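Local coordinates for protein formiminoglutamase (Trypanosoma cruzi, PDB 4MYK) that hydrolyses N-formimino-L-glutamate to L-glutamate and formamide, as an arginase-like metalloenzyme with two manganese ions, at residues I35-D40 against E95-K100; R60-R65 against E287-P292; P115-I118 against D123-A126; A218-A223 against F262-L267; D222-T227 against T231-D236. The protein carries 1 engineered substitution. One frame throughout, in Å; residues are numbered along the deposited sequence.

Contact 1: I35-D40 against E95-K100; sequences IGFPYD and EEAHEK
The ring of Phe37 points an edge at the face of His98, an edge-to-face pair with ring centroids 5.7 Å apart and planes at 89°; Phe37 CZ comes to 4.2 Å from His98 CD2. One face of the same Phe37 ring is covered by its own neighbour in sequence but one, Tyr39, whose CD2 stands over the ring centre. Ala97 fits against both rings at once. Its methyl CB lies 3.9 Å from Phe37 CE1 and 3.7 Å from Tyr39 CZ, while its backbone O sits obliquely to the phenyl ring, 3.4 Å from Phe37 CE1. With CG anti to the backbone N (chi1 -160°), Phe37 reaches from the strand to the helix, where Leu101 also touches it. Pro38, the centre of an inverse gamma turn, brings Tyr39 back over the phenyl ring, and the Tyr39 hydroxyl is hydrogen-bonded to Ile89 O beyond the end of strand 83-88. Helix 94-110 thus covers strand 32-37 while joining strand 83-88 to strand 114-119, which flank it: a beta-alpha-beta crossover that skips one strand, part of the parallel-sheet alpha/beta fold of the arginase family.

Contact 2: R60-R65 against E287-P292; sequences RFFLQR and EEYRSP
Phe62 holds CG beside its backbone N and anti to its carbonyl carbon (chi1 -69°), whereas Tyr289 has CG anti to the backbone N (chi1 -162°); these settings carry the two rings toward each other, and they meet at about a right angle. The edge of Phe62 points at the face of Tyr289, with planes at 85° and centroids 5.0 Å apart. Phe62 CZ does the touching: it stands above the tyrosine ring toward its rim, 3.4 Å from Tyr289 CE1. Farther back on the phenyl ring, Phe62 CD2 rests 3.6 Å from Pro292 CB, and Arg293 and Val296 of helix 290-306 also pack against Phe62. One face of Phe62 is covered by Phe61 CD1.

The loop that presents Tyr289 is tied down by Glu287, whose carboxylate caps the start of helix 290-306. Glu287 OE2 takes Arg290 N through its syn lone pair at 2.8 Å and Tyr289 N from above the carboxylate plane at 3.0 Å. Glu287 OE1 accepts Ser291 N on its syn side at 2.8 Å and the hydroxyl Ser291 OG on its anti side at 2.6 Å. Next to this cap, Arg290 NE is hydrogen-bonded to Ser242 OG of the second subunit.

Across the contact itself, then, helix 55-63 and the entry of helix 290-306 adhere mainly through aromatic and apolar side chains, with no hydrogen bond between the two segments. Polar bonds serve to shape the loop, and four donors at a helix N-terminus would be expected to stabilise Glu287 as an anion.

Contact 3: P115-I118 against D123-A126; sequences PFVI and DQSA
Gln124 and Val117 carry most of this small contact, and the backbone of Ile118 completes it. The side chains of Gln124 and Val117 slide past each other in opposite directions, and Gln124 OE1 comes 3.4 Å from the methyl Val117 CG1 and 4.0 Å from Ile118 C. Gln124 reaches the strand with its CG between the backbone N and the carbonyl carbon (chi1 73°), after which the chain runs out extended. Val117 places CG1 anti to its backbone N (chi1 -174°), the branch that meets the amide. Gln124 OE1 is buried here with no hydrogen-bond partner in the model, whereas Gln124 NE2 makes weak hydrogen bonds to Met279 O and Ser280 OG on the adjoining strand. Leu101 of helix 94-110 packs on the glutamine, and Val105 on Val117.

Between the segments lies a short turn containing Asn122, a manganese ligand whose side chain is about 6 Å from that of Gln124. Ser125 OG, hydrogen-bonded to Asn122 O and Asp278, ties this turn. A strand end, a metal-binding turn and the helix that follows form a unit characteristic of the arginase fold, where the manganese site sits at the carboxyl ends of the parallel strands.

Contact 4: A218-A223 against F262-L267; sequences AALEDA and FDMCFL
Leu220 pushes its CD2 branch against the backbone and side chain of Met264, 3.5 Å from Met264 O and 3.6 Å from Met264 CB. Its CG stands anti to the backbone N (chi1 -178°), which carries the branched end out toward the other helix. Met264 answers with a chain bent at its last torsion, so that the methyl Met264 CE also comes within 4.1 Å of Leu220 CD2 and the two side chains meet at a slant. On the other flank Leu267 slides past Leu220 in the reverse direction, Leu267 CD2 coming to 3.8 Å from Leu220 CG. The same methyl then touches the aliphatic part of Glu221, 3.6 Å from Glu221 CG, where the two side chains cross at about a right angle. Glu221 thus contributes its methylene to the apolar seam on the side where it is exposed to solvent.

Below this seam Phe183 of strand 180-185 touches both Leu220 and Met264, while Ile143 and Val145 of strand 141-145 meet Leu220 and Met264 respectively. The segment axes approach to 10.1 Å with a signed crossing angle of -36°, both helices running in broadly the same direction. Helix 216-227 leads into strand 231-236 and helix 258-270 follows it, so the pair are neighbouring crossover helices covering one face of the parallel sheet, as in other alpha/beta folds built of beta-alpha-beta units.

Contact 5: D222-T227 against T231-D236; sequences DAFGLT and TFFSFD. With MN (manganese (II) ion), chain C.
Thr231 faces helix 216-227 with every atom beyond its CA, and its CB lies 3.8 Å from Thr227 OG1. Thr231 OG1 is 2.9 Å from Thr227 OG1, a hydrogen bond between the two hydroxyls, and is also hydrogen-bonded to Gly228 O in the connecting turn. With OG1 beside the backbone N and anti to the carbonyl carbon (chi1 -65°), CG2 is left anti to the backbone N. There Thr231 CG2 lies 3.5 Å from Thr227 OG1 and also approaches Phe224 CE1 obliquely at 4.0 Å. The two threonine side chains cross at about a right angle.

One turn earlier on the helix, Phe224 sends its edge to the face of Phe233 in an offset edge-to-face pair, planes at 69°, with Phe224 CZ 3.8 Å from Phe233 CD1. Val274 and Ile143 of the flanking strands touch both rings.

At the far end of the strand Asp236 OD2 binds a manganese ion at 2.3 Å, with water 1 at 2.4 Å from the metal; Asp146, His148 and Asp238 complete the protein ligands of this ion. Helix, turn and strand form the alpha-beta half of a beta-alpha-beta unit, and the strand ends in an aspartate that also belongs, with Asn122 and Asp146, to the second manganese site, as in the binuclear centre of the arginase family.

How the contacts relate
Contacts 3, 4 and 5 are buried, whereas contacts 1 and 2 are only partly so and lie farther from the centre of the chain. Contacts 1, 3 and 5 all reach the central parallel sheet: strands 32-37 and 114-119 are bonded neighbours, and Ser125 of contact 3 packs on Phe232 and Ser234 of contact 5. Contacts 4 and 5 share helix 216-227, with Leu220 and the backbone O of Met264 packing on Phe233. Aromatic edges meet ring faces in contacts 1, 2 and 5, contact 4 is aliphatic, and contact 3 sets an amide against a methyl. Contact 5 alone combines a hydroxyl bond across its segments with a metal ligand.

Contact 1: I35-D40 against E95-K100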
# COMPACT_ATOMS: atom_id res chain seq x y z
N ILE A 35 9.31 -28.33 -0.43
CA ILE A 35 8.45 -29.25 -1.16
C ILE A 35 7.39 -28.43 -1.88
O ILE A 35 6.73 -27.60 -1.26
CB ILE A 35 7.76 -30.27 -0.20
CG1 ILE A 35 8.81 -31.13 0.52
CG2 ILE A 35 6.76 -31.14 -0.95
CD1 ILE A 35 8.36 -31.68 1.88
N GLY A 36 7.22 -28.65 -3.17
CA GLY A 36 6.23 -27.91 -3.93
C GLY A 36 4.92 -28.66 -4.02
O GLY A 36 4.90 -29.88 -4.18
N PHE A 37 3.82 -27.92 -3.91
CA PHE A 37 2.49 -28.48 -4.11
C PHE A 37 1.68 -27.65 -5.12
O PHE A 37 0.84 -26.82 -4.74
CB PHE A 37 1.75 -28.66 -2.78
CG PHE A 37 0.61 -29.64 -2.85
CD1 PHE A 37 0.85 -30.98 -3.14
CD2 PHE A 37 -0.69 -29.24 -2.62
CE1 PHE A 37 -0.19 -31.88 -3.21
CE2 PHE A 37 -1.73 -30.13 -2.68
CZ PHE A 37 -1.48 -31.46 -2.98
N PRO A 38 1.92 -27.90 -6.43
CA PRO A 38 1.33 -27.13 -7.53
C PRO A 38 -0.13 -27.51 -7.81
O PRO A 38 -0.43 -28.02 -8.89
CB PRO A 38 2.21 -27.50 -8.73
CG PRO A 38 3.13 -28.62 -8.26
CD PRO A 38 2.64 -29.08 -6.93
N TYR A 39 -1.03 -27.26 -6.86
CA TYR A 39 -2.45 -27.54 -7.05
C TYR A 39 -3.31 -26.37 -6.59
O TYR A 39 -3.01 -25.72 -5.59
CB TYR A 39 -2.86 -28.84 -6.33
CG TYR A 39 -2.10 -30.03 -6.85
CD1 TYR A 39 -2.57 -30.77 -7.92
CD2 TYR A 39 -0.88 -30.40 -6.29
CE1 TYR A 39 -1.85 -31.86 -8.41
CE2 TYR A 39 -0.15 -31.48 -6.77
CZ TYR A 39 -0.64 -32.21 -7.83
OH TYR A 39 0.08 -33.28 -8.30
N ASP A 40 -4.39 -26.12 -7.32
CA ASP A 40 -5.22 -24.95 -7.13
C ASP A 40 -6.02 -24.94 -5.85
O ASP A 40 -6.20 -23.90 -5.23
CB ASP A 40 -6.23 -24.83 -8.29
CG ASP A 40 -5.73 -23.96 -9.43
OD1 ASP A 40 -6.54 -23.67 -10.33
OD2 ASP A 40 -4.54 -23.57 -9.43
N GLU A 95 -6.38 -36.69 -4.62
CA GLU A 95 -6.31 -37.34 -3.32
C GLU A 95 -5.00 -38.09 -3.18
O GLU A 95 -4.45 -38.19 -2.10
CB GLU A 95 -7.50 -38.29 -3.15
CG GLU A 95 -8.85 -37.64 -3.40
CD GLU A 95 -9.12 -37.36 -4.88
OE1 GLU A 95 -8.87 -38.27 -5.71
OE2 GLU A 95 -9.57 -36.24 -5.21
N GLU A 96 -4.50 -38.63 -4.28
CA GLU A 96 -3.20 -39.28 -4.25
C GLU A 96 -2.09 -38.25 -4.01
O GLU A 96 -1.14 -38.51 -3.27
CB GLU A 96 -2.95 -40.06 -5.53
CG GLU A 96 -1.62 -40.78 -5.59
CD GLU A 96 -1.43 -41.50 -6.90
OE1 GLU A 96 -2.21 -41.22 -7.84
OE2 GLU A 96 -0.52 -42.35 -6.99
N ALA A 97 -2.22 -37.08 -4.63
CA ALA A 97 -1.27 -36.00 -4.42
C ALA A 97 -1.27 -35.58 -2.95
O ALA A 97 -0.24 -35.21 -2.40
CB ALA A 97 -1.60 -34.81 -5.31
N HIS A 98 -2.44 -35.64 -2.33
CA HIS A 98 -2.56 -35.37 -0.91
C HIS A 98 -1.83 -36.41 -0.08
O HIS A 98 -1.20 -36.09 0.93
CB HIS A 98 -4.02 -35.36 -0.51
CG HIS A 98 -4.71 -34.08 -0.84
ND1 HIS A 98 -5.16 -33.22 0.14
CD2 HIS A 98 -4.99 -33.49 -2.02
CE1 HIS A 98 -5.71 -32.16 -0.44
NE2 HIS A 98 -5.61 -32.30 -1.75
N GLU A 99 -1.93 -37.66 -0.51
CA GLU A 99 -1.30 -38.75 0.21
C GLU A 99 0.21 -38.66 0.10
O GLU A 99 0.91 -38.82 1.09
CB GLU A 99 -1.76 -40.09 -0.35
CG GLU A 99 -3.25 -40.34 -0.19
CD GLU A 99 -3.61 -41.73 -0.65
OE1 GLU A 99 -2.84 -42.66 -0.35
OE2 GLU A 99 -4.65 -41.89 -1.33
N LYS A 100 0.70 -38.39 -1.10
CA LYS A 100 2.14 -38.31 -1.32
C LYS A 100 2.75 -37.09 -0.63
O LYS A 100 3.90 -37.12 -0.21
CB LYS A 100 2.45 -38.26 -2.81
CG LYS A 100 1.87 -39.39 -3.61
CD LYS A 100 2.33 -39.25 -5.03
CE LYS A 100 3.81 -38.93 -5.05
NZ LYS A 100 4.44 -39.24 -6.37

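Contact 2: R60-R65 against E287-P292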
# COMPACT_ATOMS: atom_id res chain seq x y z
N ARG A 60 10.00 -20.43 -6.92
CA ARG A 60 11.33 -20.96 -7.30
C ARG A 60 12.12 -19.99 -8.14
O ARG A 60 13.35 -19.91 -8.02
CB ARG A 60 11.21 -22.29 -8.05
CG ARG A 60 10.98 -23.47 -7.14
CD ARG A 60 11.08 -24.81 -7.84
NE ARG A 60 10.91 -25.88 -6.86
CZ ARG A 60 9.77 -26.51 -6.64
NH1 ARG A 60 8.70 -26.21 -7.36
NH2 ARG A 60 9.70 -27.45 -5.71
N PHE A 61 11.42 -19.25 -8.99
CA PHE A 61 12.07 -18.26 -9.83
C PHE A 61 12.85 -17.28 -8.97
O PHE A 61 14.04 -17.05 -9.20
CB PHE A 61 11.06 -17.51 -10.70
CG PHE A 61 11.70 -16.58 -11.69
CD1 PHE A 61 11.96 -15.26 -11.35
CD2 PHE A 61 12.07 -17.03 -12.95
CE1 PHE A 61 12.55 -14.41 -12.26
CE2 PHE A 61 12.66 -16.18 -13.86
CZ PHE A 61 12.90 -14.88 -13.51
N PHE A 62 12.17 -16.70 -7.98
CA PHE A 62 12.80 -15.69 -7.14
C PHE A 62 13.70 -16.31 -6.09
O PHE A 62 14.64 -15.68 -5.61
CB PHE A 62 11.75 -14.72 -6.57
CG PHE A 62 11.15 -13.84 -7.64
CD1 PHE A 62 11.78 -12.66 -8.03
CD2 PHE A 62 9.98 -14.21 -8.30
CE1 PHE A 62 11.25 -11.86 -9.04
CE2 PHE A 62 9.45 -13.42 -9.31
CZ PHE A 62 10.09 -12.25 -9.68
N LEU A 63 13.45 -17.58 -5.78
CA LEU A 63 14.31 -18.32 -4.87
C LEU A 63 15.75 -18.31 -5.36
O LEU A 63 16.70 -18.23 -4.56
CB LEU A 63 13.83 -19.77 -4.72
CG LEU A 63 14.70 -20.64 -3.81
CD1 LEU A 63 14.60 -20.21 -2.34
CD2 LEU A 63 14.34 -22.10 -3.97
N GLN A 64 15.91 -18.39 -6.68
CA GLN A 64 17.25 -18.45 -7.27
C GLN A 64 17.95 -17.10 -7.20
O GLN A 64 19.12 -17.00 -7.53
CB GLN A 64 17.21 -18.90 -8.74
CG GLN A 64 16.17 -19.92 -9.10
CD GLN A 64 16.39 -21.25 -8.41
OE1 GLN A 64 17.51 -21.74 -8.34
NE2 GLN A 64 15.30 -21.84 -7.92
N ARG A 65 17.23 -16.06 -6.77
CA ARG A 65 17.69 -14.69 -6.94
C ARG A 65 17.76 -13.81 -5.68
O ARG A 65 18.44 -12.80 -5.69
CB ARG A 65 16.80 -13.98 -7.95
CG ARG A 65 16.83 -14.61 -9.31
CD ARG A 65 15.74 -14.06 -10.21
NE ARG A 65 16.00 -14.42 -11.60
CZ ARG A 65 15.79 -15.64 -12.10
NH1 ARG A 65 15.31 -16.60 -11.33
NH2 ARG A 65 16.06 -15.89 -13.38
N GLU A 287 -1.19 -11.83 -9.92
CA GLU A 287 -0.08 -10.90 -10.07
C GLU A 287 1.21 -11.70 -9.98
O GLU A 287 1.34 -12.57 -9.13
CB GLU A 287 -0.13 -9.80 -9.00
CG GLU A 287 0.80 -8.62 -9.27
CD GLU A 287 2.22 -8.88 -8.82
OE1 GLU A 287 2.40 -9.59 -7.82
OE2 GLU A 287 3.16 -8.35 -9.45
N GLU A 288 2.17 -11.43 -10.87
CA GLU A 288 3.26 -12.38 -11.08
C GLU A 288 4.67 -11.93 -10.68
O GLU A 288 5.58 -12.74 -10.67
CB GLU A 288 3.29 -12.81 -12.54
CG GLU A 288 3.54 -11.66 -13.50
CD GLU A 288 4.26 -12.11 -14.75
OE1 GLU A 288 4.87 -11.23 -15.42
OE2 GLU A 288 4.24 -13.32 -15.07
N TYR A 289 4.87 -10.65 -10.37
CA TYR A 289 6.22 -10.19 -10.03
C TYR A 289 6.41 -9.80 -8.55
O TYR A 289 7.29 -10.31 -7.86
CB TYR A 289 6.69 -9.07 -10.96
CG TYR A 289 8.19 -8.88 -10.92
CD1 TYR A 289 9.02 -9.63 -11.73
CD2 TYR A 289 8.78 -7.97 -10.04
CE1 TYR A 289 10.40 -9.48 -11.69
CE2 TYR A 289 10.17 -7.80 -9.99
CZ TYR A 289 10.97 -8.57 -10.82
OH TYR A 289 12.34 -8.42 -10.80
N ARG A 290 5.56 -8.89 -8.06
CA ARG A 290 5.69 -8.32 -6.73
C ARG A 290 5.38 -9.34 -5.64
O ARG A 290 6.02 -9.36 -4.57
CB ARG A 290 4.76 -7.12 -6.58
CG ARG A 290 5.10 -5.93 -7.46
CD ARG A 290 4.08 -4.79 -7.29
NE ARG A 290 4.01 -4.27 -5.92
CZ ARG A 290 2.89 -4.15 -5.21
NH1 ARG A 290 1.71 -4.49 -5.72
NH2 ARG A 290 2.94 -3.67 -3.97
N SER A 291 4.37 -10.16 -5.90
CA SER A 291 3.84 -11.06 -4.88
C SER A 291 4.75 -12.27 -4.62
O SER A 291 4.98 -12.64 -3.47
CB SER A 291 2.42 -11.46 -5.24
OG SER A 291 1.63 -10.30 -5.45
N PRO A 292 5.28 -12.88 -5.68
CA PRO A 292 6.29 -13.94 -5.51
C PRO A 292 7.56 -13.47 -4.79
O PRO A 292 8.14 -14.23 -4.02
CB PRO A 292 6.61 -14.33 -6.96
CG PRO A 292 5.31 -14.09 -7.68
CD PRO A 292 4.77 -12.83 -7.06

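Contact 3: P115-I118 against D123-A126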
# COMPACT_ATOMS: atom_id res chain seq x y z
N PRO A 115 10.48 -29.31 7.19
CA PRO A 115 9.76 -29.22 5.92
C PRO A 115 9.12 -27.84 5.71
O PRO A 115 8.41 -27.34 6.59
CB PRO A 115 8.66 -30.27 6.07
CG PRO A 115 8.66 -30.68 7.52
CD PRO A 115 9.59 -29.78 8.26
N PHE A 116 9.38 -27.23 4.55
CA PHE A 116 8.64 -26.04 4.13
C PHE A 116 7.91 -26.35 2.83
O PHE A 116 8.54 -26.72 1.82
CB PHE A 116 9.59 -24.84 3.94
CG PHE A 116 8.95 -23.66 3.25
CD1 PHE A 116 8.29 -22.69 3.98
CD2 PHE A 116 9.01 -23.52 1.86
CE1 PHE A 116 7.70 -21.60 3.34
CE2 PHE A 116 8.43 -22.43 1.22
CZ PHE A 116 7.78 -21.47 1.96
N VAL A 117 6.59 -26.21 2.85
CA VAL A 117 5.78 -26.59 1.70
C VAL A 117 5.25 -25.36 1.00
O VAL A 117 4.51 -24.57 1.58
CB VAL A 117 4.61 -27.51 2.10
CG1 VAL A 117 3.86 -28.01 0.86
CG2 VAL A 117 5.11 -28.69 2.94
N ILE A 118 5.63 -25.18 -0.26
CA ILE A 118 5.14 -24.05 -1.04
C ILE A 118 4.01 -24.49 -1.95
O ILE A 118 4.15 -25.44 -2.72
CB ILE A 118 6.28 -23.36 -1.84
CG1 ILE A 118 5.71 -22.21 -2.68
CG2 ILE A 118 7.03 -24.36 -2.71
CD1 ILE A 118 5.05 -21.15 -1.84
N ASP A 123 -5.63 -26.18 0.67
CA ASP A 123 -5.97 -27.58 0.94
C ASP A 123 -4.77 -28.47 1.30
O ASP A 123 -4.93 -29.51 1.95
CB ASP A 123 -6.78 -28.17 -0.22
CG ASP A 123 -8.19 -27.57 -0.30
OD1 ASP A 123 -8.98 -28.03 -1.16
OD2 ASP A 123 -8.51 -26.66 0.49
N GLN A 124 -3.58 -28.04 0.89
CA GLN A 124 -2.34 -28.72 1.23
C GLN A 124 -2.15 -28.83 2.75
O GLN A 124 -1.43 -29.71 3.22
CB GLN A 124 -1.16 -27.96 0.62
CG GLN A 124 -0.82 -26.63 1.33
CD GLN A 124 0.37 -25.93 0.72
OE1 GLN A 124 1.00 -26.44 -0.21
NE2 GLN A 124 0.70 -24.77 1.24
N SER A 125 -2.79 -27.94 3.50
CA SER A 125 -2.59 -27.86 4.94
C SER A 125 -3.12 -29.07 5.67
O SER A 125 -2.62 -29.43 6.74
CB SER A 125 -3.23 -26.60 5.50
OG SER A 125 -2.85 -25.47 4.74
N ALA A 126 -4.14 -29.72 5.10
CA ALA A 126 -4.70 -30.92 5.71
C ALA A 126 -3.67 -32.06 5.74
O ALA A 126 -3.35 -32.57 6.81
CB ALA A 126 -5.99 -31.33 5.02

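Contact 4: A218-A223 against F262-L267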
# COMPACT_ATOMS: atom_id res chain seq x y z
N ALA A 218 4.33 -9.67 18.64
CA ALA A 218 3.84 -9.89 20.00
C ALA A 218 2.58 -10.75 20.03
O ALA A 218 2.43 -11.63 20.87
CB ALA A 218 3.59 -8.56 20.70
N ALA A 219 1.66 -10.46 19.12
CA ALA A 219 0.45 -11.24 19.00
C ALA A 219 0.79 -12.68 18.62
O ALA A 219 0.20 -13.62 19.15
CB ALA A 219 -0.46 -10.63 17.94
N LEU A 220 1.74 -12.85 17.70
CA LEU A 220 2.19 -14.17 17.28
C LEU A 220 2.97 -14.92 18.38
O LEU A 220 2.94 -16.14 18.44
CB LEU A 220 3.04 -14.08 16.01
CG LEU A 220 3.53 -15.42 15.46
CD1 LEU A 220 2.36 -16.29 15.10
CD2 LEU A 220 4.38 -15.20 14.25
N GLU A 221 3.67 -14.20 19.23
CA GLU A 221 4.29 -14.82 20.41
C GLU A 221 3.20 -15.44 21.26
O GLU A 221 3.29 -16.59 21.68
CB GLU A 221 5.07 -13.78 21.21
CG GLU A 221 6.41 -13.46 20.59
CD GLU A 221 7.10 -12.27 21.23
OE1 GLU A 221 6.44 -11.54 22.00
OE2 GLU A 221 8.30 -12.07 20.96
N ASP A 222 2.17 -14.65 21.52
CA ASP A 222 1.01 -15.13 22.26
C ASP A 222 0.49 -16.41 21.63
O ASP A 222 0.18 -17.38 22.33
CB ASP A 222 -0.09 -14.05 22.30
CG ASP A 222 0.25 -12.87 23.22
OD1 ASP A 222 1.34 -12.85 23.82
OD2 ASP A 222 -0.59 -11.95 23.36
N ALA A 223 0.40 -16.41 20.30
CA ALA A 223 -0.13 -17.55 19.55
C ALA A 223 0.70 -18.82 19.75
O ALA A 223 0.14 -19.91 19.90
CB ALA A 223 -0.28 -17.20 18.05
N PHE A 262 7.17 -10.58 7.19
CA PHE A 262 8.59 -10.87 7.37
C PHE A 262 8.93 -11.02 8.85
O PHE A 262 9.55 -12.01 9.25
CB PHE A 262 9.45 -9.75 6.81
CG PHE A 262 9.31 -9.54 5.35
CD1 PHE A 262 8.55 -10.41 4.58
CD2 PHE A 262 9.93 -8.47 4.73
CE1 PHE A 262 8.42 -10.21 3.22
CE2 PHE A 262 9.81 -8.26 3.37
CZ PHE A 262 9.05 -9.14 2.61
N ASP A 263 8.54 -10.03 9.64
CA ASP A 263 8.79 -10.06 11.08
C ASP A 263 8.21 -11.31 11.75
O ASP A 263 8.81 -11.85 12.68
CB ASP A 263 8.23 -8.81 11.74
CG ASP A 263 9.03 -7.56 11.42
OD1 ASP A 263 9.96 -7.63 10.60
OD2 ASP A 263 8.72 -6.50 11.99
N MET A 264 7.04 -11.75 11.28
CA MET A 264 6.40 -12.94 11.83
C MET A 264 7.11 -14.21 11.42
O MET A 264 7.22 -15.16 12.19
CB MET A 264 4.94 -13.02 11.39
CG MET A 264 4.02 -11.97 11.98
SD MET A 264 2.44 -11.98 11.11
CE MET A 264 1.86 -13.64 11.48
N CYS A 265 7.57 -14.25 10.17
CA CYS A 265 8.34 -15.39 9.68
C CYS A 265 9.69 -15.53 10.40
O CYS A 265 10.11 -16.64 10.71
CB CYS A 265 8.52 -15.30 8.16
SG CYS A 265 7.00 -15.68 7.29
N PHE A 266 10.33 -14.40 10.69
CA PHE A 266 11.56 -14.41 11.48
C PHE A 266 11.32 -14.99 12.88
O PHE A 266 12.10 -15.81 13.36
CB PHE A 266 12.15 -13.01 11.58
CG PHE A 266 13.55 -12.99 12.16
CD1 PHE A 266 13.75 -12.97 13.53
CD2 PHE A 266 14.66 -12.98 11.33
CE1 PHE A 266 15.04 -12.95 14.06
CE2 PHE A 266 15.95 -12.95 11.86
CZ PHE A 266 16.13 -12.94 13.22
N LEU A 267 10.25 -14.56 13.54
CA LEU A 267 9.92 -15.08 14.86
C LEU A 267 9.74 -16.60 14.79
O LEU A 267 10.37 -17.33 15.55
CB LEU A 267 8.65 -14.41 15.43
CG LEU A 267 8.08 -14.88 16.78
CD1 LEU A 267 9.06 -14.65 17.92
CD2 LEU A 267 6.75 -14.18 17.07

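Contact 5: D222-T227 against T231-D236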
# COMPACT_ATOMS: atom_id res chain seq x y z
N ASP A 222 2.17 -14.65 21.52
CA ASP A 222 1.01 -15.13 22.26
C ASP A 222 0.49 -16.41 21.63
O ASP A 222 0.18 -17.38 22.33
CB ASP A 222 -0.09 -14.05 22.30
CG ASP A 222 0.25 -12.87 23.22
OD1 ASP A 222 1.34 -12.85 23.82
OD2 ASP A 222 -0.59 -11.95 23.36
N ALA A 223 0.40 -16.41 20.30
CA ALA A 223 -0.13 -17.55 19.55
C ALA A 223 0.70 -18.82 19.75
O ALA A 223 0.14 -19.91 19.90
CB ALA A 223 -0.28 -17.20 18.05
N PHE A 224 2.03 -18.69 19.74
CA PHE A 224 2.90 -19.85 19.98
C PHE A 224 2.84 -20.34 21.44
O PHE A 224 3.13 -21.51 21.74
CB PHE A 224 4.34 -19.55 19.60
CG PHE A 224 4.55 -19.36 18.13
CD1 PHE A 224 3.75 -20.03 17.22
CD2 PHE A 224 5.54 -18.50 17.66
CE1 PHE A 224 3.95 -19.86 15.86
CE2 PHE A 224 5.73 -18.32 16.30
CZ PHE A 224 4.94 -19.00 15.40
N GLY A 225 2.46 -19.44 22.34
CA GLY A 225 2.22 -19.81 23.72
C GLY A 225 1.05 -20.77 23.80
O GLY A 225 1.08 -21.71 24.57
N LEU A 226 0.03 -20.50 22.99
CA LEU A 226 -1.15 -21.34 22.90
C LEU A 226 -0.91 -22.65 22.12
O LEU A 226 -1.31 -23.72 22.56
CB LEU A 226 -2.31 -20.56 22.26
CG LEU A 226 -2.89 -19.40 23.07
CD1 LEU A 226 -3.75 -18.49 22.21
CD2 LEU A 226 -3.69 -19.94 24.25
N THR A 227 -0.26 -22.56 20.97
CA THR A 227 0.02 -23.75 20.19
C THR A 227 1.08 -24.63 20.87
O THR A 227 0.95 -25.85 20.92
CB THR A 227 0.47 -23.39 18.77
OG1 THR A 227 1.67 -22.61 18.84
CG2 THR A 227 -0.61 -22.59 18.06
N THR A 231 4.71 -27.01 16.78
CA THR A 231 3.80 -26.11 16.09
C THR A 231 3.98 -26.12 14.57
O THR A 231 5.09 -26.01 14.05
CB THR A 231 3.94 -24.70 16.64
OG1 THR A 231 3.52 -24.68 18.00
CG2 THR A 231 3.08 -23.75 15.86
N PHE A 232 2.85 -26.28 13.88
CA PHE A 232 2.74 -26.19 12.43
C PHE A 232 2.42 -24.73 12.10
O PHE A 232 1.35 -24.24 12.45
CB PHE A 232 1.62 -27.13 11.95
CG PHE A 232 1.25 -26.97 10.51
CD1 PHE A 232 2.11 -26.38 9.59
CD2 PHE A 232 0.02 -27.42 10.06
CE1 PHE A 232 1.75 -26.24 8.25
CE2 PHE A 232 -0.34 -27.28 8.71
CZ PHE A 232 0.53 -26.69 7.82
N PHE A 233 3.37 -24.04 11.45
CA PHE A 233 3.21 -22.63 11.11
C PHE A 233 2.66 -22.53 9.69
O PHE A 233 3.41 -22.64 8.72
CB PHE A 233 4.54 -21.89 11.26
CG PHE A 233 4.43 -20.38 11.11
CD1 PHE A 233 3.53 -19.66 11.89
CD2 PHE A 233 5.24 -19.69 10.22
CE1 PHE A 233 3.44 -18.27 11.75
CE2 PHE A 233 5.15 -18.31 10.09
CZ PHE A 233 4.25 -17.61 10.86
N SER A 234 1.35 -22.33 9.59
CA SER A 234 0.64 -22.34 8.31
C SER A 234 0.30 -20.91 7.89
O SER A 234 -0.52 -20.24 8.54
CB SER A 234 -0.65 -23.17 8.41
OG SER A 234 -1.25 -23.38 7.15
N PHE A 235 0.91 -20.45 6.81
CA PHE A 235 0.79 -19.05 6.42
C PHE A 235 0.07 -18.84 5.10
O PHE A 235 0.70 -18.86 4.05
CB PHE A 235 2.17 -18.40 6.32
CG PHE A 235 2.17 -16.93 6.63
CD1 PHE A 235 1.23 -16.09 6.06
CD2 PHE A 235 3.11 -16.38 7.50
CE1 PHE A 235 1.22 -14.74 6.34
CE2 PHE A 235 3.11 -15.02 7.78
CZ PHE A 235 2.17 -14.21 7.21
N ASP A 236 -1.24 -18.61 5.15
CA ASP A 236 -1.99 -18.24 3.96
C ASP A 236 -1.62 -16.81 3.61
O ASP A 236 -1.82 -15.91 4.41
CB ASP A 236 -3.50 -18.35 4.20
CG ASP A 236 -4.33 -18.01 2.96
OD1 ASP A 236 -3.85 -17.28 2.06
OD2 ASP A 236 -5.47 -18.49 2.88
MN MN C . -7.29 -17.16 3.00
O HOH W 1 -8.55 -19.13 2.42